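Local coordinates for glycoside hydrolase family 15, cellulose signaling associated protein envoy (Hypocrea jecorina, PDB 4WUJ) that probably senses blue light through a flavin-binding LOV domain of the PAS fold, linking light and oxidative-stress signalling in this fungus, at residues Q108-N113 / P120-V125. Sequence-based numbering, arbitrary orientation.
Sequences QVRIVN and PFTNVV. With FMN (flavin mononucleotide), chain I.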
ATOM      1  N   GLN C 108      -2.867  19.932  -0.058  1.00 28.99           N
ATOM      2  CA  GLN C 108      -2.901  19.242  -1.322  1.00 37.74           C
ATOM      3  C   GLN C 108      -2.736  20.261  -2.407  1.00 35.44           C
ATOM      4  O   GLN C 108      -3.507  21.233  -2.493  1.00 39.98           O
ATOM      5  CB  GLN C 108      -4.199  18.435  -1.480  1.00 32.02           C
ATOM      6  CG  GLN C 108      -4.350  17.778  -2.825  1.00 36.14           C
ATOM      7  CD  GLN C 108      -5.638  16.955  -2.926  1.00 39.97           C
ATOM      8  OE1 GLN C 108      -6.747  17.488  -2.842  1.00 35.47           O
ATOM      9  NE2 GLN C 108      -5.490  15.648  -3.065  1.00 37.94           N
ATOM     10  N   VAL C 109      -1.721  20.034  -3.226  1.00 28.49           N
ATOM     11  CA  VAL C 109      -1.416  20.897  -4.332  1.00 28.78           C
ATOM     12  C   VAL C 109      -1.089  20.054  -5.534  1.00 32.35           C
ATOM     13  O   VAL C 109      -0.928  18.845  -5.458  1.00 30.85           O
ATOM     14  CB  VAL C 109      -0.155  21.789  -4.049  1.00 36.93           C
ATOM     15  CG1 VAL C 109      -0.205  22.363  -2.643  1.00 33.28           C
ATOM     16  CG2 VAL C 109       1.125  20.992  -4.270  1.00 42.10           C
ATOM     17  N   ARG C 110      -0.966  20.720  -6.661  1.00 33.39           N
ATOM     18  CA  ARG C 110      -0.536  20.076  -7.871  1.00 33.20           C
ATOM     19  C   ARG C 110       0.677  20.852  -8.269  1.00 34.83           C
ATOM     20  O   ARG C 110       0.759  22.065  -8.022  1.00 34.59           O
ATOM     21  CB  ARG C 110      -1.662  20.120  -8.937  1.00 42.52           C
ATOM     22  CG  ARG C 110      -1.577  21.235  -9.984  1.00 44.94           C
ATOM     23  CD  ARG C 110      -2.886  21.392 -10.872  1.00 33.93           C
ATOM     24  NE  ARG C 110      -2.715  22.568 -11.723  1.00 27.47           N
ATOM     25  CZ  ARG C 110      -3.055  23.815 -11.371  1.00 32.41           C
ATOM     26  NH1 ARG C 110      -3.688  24.053 -10.233  1.00 32.48           N
ATOM     27  NH2 ARG C 110      -2.817  24.834 -12.185  1.00 44.40           N
ATOM     28  N   ILE C 111       1.636  20.174  -8.867  1.00 27.58           N
ATOM     29  CA  ILE C 111       2.911  20.783  -9.082  1.00 27.09           C
ATOM     30  C   ILE C 111       3.624  19.968 -10.095  1.00 29.39           C
ATOM     31  O   ILE C 111       3.357  18.769 -10.208  1.00 39.24           O
ATOM     32  CB  ILE C 111       3.760  20.776  -7.720  1.00 35.62           C
ATOM     33  CG1 ILE C 111       5.178  21.275  -7.940  1.00 24.69           C
ATOM     34  CG2 ILE C 111       3.806  19.367  -7.076  1.00 25.52           C
ATOM     35  CD1 ILE C 111       5.975  21.384  -6.632  1.00 33.25           C
ATOM     36  N   VAL C 112       4.581  20.553 -10.793  1.00 28.96           N
ATOM     37  CA  VAL C 112       5.341  19.775 -11.749  1.00 24.93           C
ATOM     38  C   VAL C 112       6.531  19.131 -11.116  1.00 37.87           C
ATOM     39  O   VAL C 112       7.383  19.815 -10.529  1.00 39.46           O
ATOM     40  CB  VAL C 112       5.807  20.624 -12.925  1.00 41.02           C
ATOM     41  CG1 VAL C 112       6.786  19.824 -13.807  1.00 40.47           C
ATOM     42  CG2 VAL C 112       4.573  21.137 -13.724  1.00 38.98           C
ATOM     43  N   ASN C 113       6.601  17.804 -11.223  1.00 35.58           N
ATOM     44  CA  ASN C 113       7.850  17.107 -10.944  1.00 40.35           C
ATOM     45  C   ASN C 113       8.423  16.410 -12.163  1.00 38.61           C
ATOM     46  O   ASN C 113       7.827  16.382 -13.251  1.00 36.29           O
ATOM     47  CB  ASN C 113       7.707  16.084  -9.793  1.00 41.42           C
ATOM     48  CG  ASN C 113       7.235  16.716  -8.502  1.00 37.69           C
ATOM     49  OD1 ASN C 113       6.602  16.046  -7.686  1.00 27.74           O
ATOM     50  ND2 ASN C 113       7.509  18.020  -8.320  1.00 28.34           N
ATOM     51  N   PRO C 120       8.334  15.647 -17.409  1.00 47.91           N
ATOM     52  CA  PRO C 120       7.509  16.306 -16.399  1.00 47.07           C
ATOM     53  C   PRO C 120       6.176  15.589 -16.186  1.00 44.92           C
ATOM     54  O   PRO C 120       5.641  14.977 -17.117  1.00 41.45           O
ATOM     55  CB  PRO C 120       7.259  17.688 -17.009  1.00 51.97           C
ATOM     56  CG  PRO C 120       7.274  17.433 -18.520  1.00 57.78           C
ATOM     57  CD  PRO C 120       8.355  16.377 -18.691  1.00 56.03           C
ATOM     58  N   PHE C 121       5.632  15.676 -14.979  1.00 32.85           N
ATOM     59  CA  PHE C 121       4.267  15.257 -14.791  1.00 35.09           C
ATOM     60  C   PHE C 121       3.600  16.075 -13.746  1.00 34.24           C
ATOM     61  O   PHE C 121       4.196  16.490 -12.751  1.00 31.31           O
ATOM     62  CB  PHE C 121       4.166  13.772 -14.408  1.00 39.69           C
ATOM     63  CG  PHE C 121       4.841  13.415 -13.094  1.00 36.43           C
ATOM     64  CD1 PHE C 121       6.207  13.217 -13.035  1.00 37.69           C
ATOM     65  CD2 PHE C 121       4.094  13.233 -11.936  1.00 33.38           C
ATOM     66  CE1 PHE C 121       6.831  12.883 -11.851  1.00 32.78           C
ATOM     67  CE2 PHE C 121       4.723  12.873 -10.745  1.00 38.95           C
ATOM     68  CZ  PHE C 121       6.096  12.719 -10.708  1.00 31.63           C
ATOM     69  N   THR C 122       2.327  16.293 -13.975  1.00 36.81           N
ATOM     70  CA  THR C 122       1.528  17.010 -13.020  1.00 39.65           C
ATOM     71  C   THR C 122       1.196  16.101 -11.822  1.00 39.51           C
ATOM     72  O   THR C 122       0.196  15.390 -11.808  1.00 34.42           O
ATOM     73  CB  THR C 122       0.320  17.588 -13.717  1.00 35.93           C
ATOM     74  OG1 THR C 122       0.796  18.476 -14.739  1.00 52.70           O
ATOM     75  CG2 THR C 122      -0.592  18.331 -12.733  1.00 41.57           C
ATOM     76  N   ASN C 123       2.065  16.157 -10.810  1.00 32.56           N
ATOM     77  CA  ASN C 123       1.947  15.302  -9.657  1.00 29.22           C
ATOM     78  C   ASN C 123       0.895  15.869  -8.728  1.00 34.73           C
ATOM     79  O   ASN C 123       0.990  17.046  -8.330  1.00 40.00           O
ATOM     80  CB  ASN C 123       3.326  15.234  -8.976  1.00 29.73           C
ATOM     81  CG  ASN C 123       3.361  14.271  -7.813  1.00 29.34           C
ATOM     82  OD1 ASN C 123       2.325  13.728  -7.419  1.00 26.98           O
ATOM     83  ND2 ASN C 123       4.559  14.067  -7.240  1.00 29.87           N
ATOM     84  N   VAL C 124      -0.130  15.092  -8.386  1.00 26.57           N
ATOM     85  CA  VAL C 124      -1.046  15.567  -7.340  1.00 28.29           C
ATOM     86  C   VAL C 124      -0.587  15.040  -5.964  1.00 32.00           C
ATOM     87  O   VAL C 124      -0.846  13.875  -5.558  1.00 24.10           O
ATOM     88  CB  VAL C 124      -2.515  15.250  -7.615  1.00 22.34           C
ATOM     89  CG1 VAL C 124      -3.410  15.865  -6.556  1.00 29.64           C
ATOM     90  CG2 VAL C 124      -2.918  15.724  -9.024  1.00 36.71           C
ATOM     91  N   VAL C 125       0.095  15.940  -5.257  1.00 31.62           N
ATOM     92  CA  VAL C 125       0.755  15.627  -4.000  1.00 25.82           C
ATOM     93  C   VAL C 125      -0.105  16.048  -2.866  1.00 27.47           C
ATOM     94  O   VAL C 125      -0.583  17.189  -2.808  1.00 32.72           O
ATOM     95  CB  VAL C 125       2.094  16.380  -3.866  1.00 28.68           C
ATOM     96  CG1 VAL C 125       2.747  16.039  -2.565  1.00 26.82           C
ATOM     97  CG2 VAL C 125       3.037  16.051  -5.036  1.00 28.67           C
TER
HETATM   98  N1  FMN I5201       7.539  17.972  -3.352  1.00 29.08           N
HETATM   99  C2  FMN I5201       7.329  17.630  -4.671  1.00 32.35           C
HETATM  100  O2  FMN I5201       7.608  18.420  -5.570  1.00 31.55           O
HETATM  101  N3  FMN I5201       6.814  16.376  -4.991  1.00 28.33           N
HETATM  102  C4  FMN I5201       6.489  15.464  -4.017  1.00 31.35           C
HETATM  103  O4  FMN I5201       6.054  14.365  -4.348  1.00 24.07           O
HETATM  104  C4A FMN I5201       6.697  15.798  -2.672  1.00 37.12           C
HETATM  105  N5  FMN I5201       6.399  14.893  -1.662  1.00 27.20           N
HETATM  106  C5A FMN I5201       6.590  15.234  -0.353  1.00 26.15           C
HETATM  107  C6  FMN I5201       6.260  14.307   0.618  1.00 23.73           C
HETATM  108  C7  FMN I5201       6.466  14.598   1.956  1.00 28.87           C
HETATM  109  C7M FMN I5201       6.081  13.566   2.969  1.00 22.78           C
HETATM  110  C8  FMN I5201       7.005  15.854   2.320  1.00 27.27           C
HETATM  111  C8M FMN I5201       7.230  16.182   3.775  1.00 20.67           C
HETATM  112  C9  FMN I5201       7.318  16.792   1.327  1.00 25.62           C
HETATM  113  C9A FMN I5201       7.117  16.488  -0.014  1.00 27.19           C
HETATM  114  N10 FMN I5201       7.435  17.398  -1.028  1.00 31.76           N
HETATM  115  C10 FMN I5201       7.225  17.055  -2.350  1.00 30.28           C
HETATM  116  C1' FMN I5201       7.950  18.800  -0.781  1.00 24.59           C
HETATM  117  C2' FMN I5201       9.429  19.009  -0.548  1.00 27.07           C
HETATM  118  O2' FMN I5201       9.953  17.875   0.102  1.00 23.79           O
HETATM  119  C3' FMN I5201       9.609  20.338   0.241  1.00 26.52           C
HETATM  120  O3' FMN I5201       8.882  20.302   1.465  1.00 24.30           O
HETATM  121  C4' FMN I5201       9.123  21.543  -0.599  1.00 29.40           C
HETATM  122  O4' FMN I5201       9.966  21.664  -1.725  1.00 25.65           O
HETATM  123  C5' FMN I5201       9.057  22.861   0.194  1.00 27.39           C
HETATM  124  O5' FMN I5201      10.270  23.074   0.895  1.00 24.84           O
HETATM  125  P   FMN I5201      11.496  23.828   0.209  1.00 30.39           P
HETATM  126  O1P FMN I5201      12.626  23.754   1.223  1.00 33.69           O
HETATM  127  O2P FMN I5201      11.978  23.238  -1.072  1.00 27.14           O
HETATM  128  O3P FMN I5201      11.116  25.252  -0.033  1.00 32.34           O
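In the LOV domain of envoy, segments 108-113 and 120-125 pair as a beta hairpin with one face turned to the flavin. Three hydrogen-bonded antiparallel pairs, Val109 with Val125, Ile111 with Asn123 and Asn113 with Phe121, zip the backbones together with six N-H to carbonyl bonds, and the side chains of all three pairs line the buried face. There the packing is tight, polar where Asn113 and Asn123 meet the flavin and apolar around Ile111 and Val125. Asn113, with CG beside its own backbone N (chi1 -58°), presents its amide to N3 and O2 of the flavin: OD1 accepts a nearly straight bond from FMN N3 at 2.7 Å, and ND2 donates to FMN O2 at 2.8 Å. The same OD1 takes a second bond, 2.9 Å from Asn123 ND2, whose amide stands 87° to that of Asn113. Asn123 thus helps hold OD1 of Asn113 in place, and its ND2 also lies 3.3 Å from FMN O4; its own OD1 is held by the backbone N of Ala145. Val125 sends CG2 to within 3.5 Å of FMN O4, while the side chains of Ile111 and Val125 cross obliquely, their CG2 atoms 4.0 Å apart. Beyond Asn113, the Phe121 ring tucks its CZ 3.8 Å from Asn113 CB. The other face, with Arg110, Val112 and Thr122 open to solvent, meets more sparsely: Arg110 and Thr122 graze through CG and CG2, and the Arg110 chain, extended from CG to NE, leads away from the neighbouring strand. Pro120 lies at the end of the pairing, its CB 3.9 Å from Val112 CG1. Val124 packs on Ile6 of the second subunit. Within the five-stranded PAS sheet, strand 107-114 is an outermost strand within this chain, strand 120-129 lies between it and strand 139-144, and helix 92-103 packs against Val109 and Ile111.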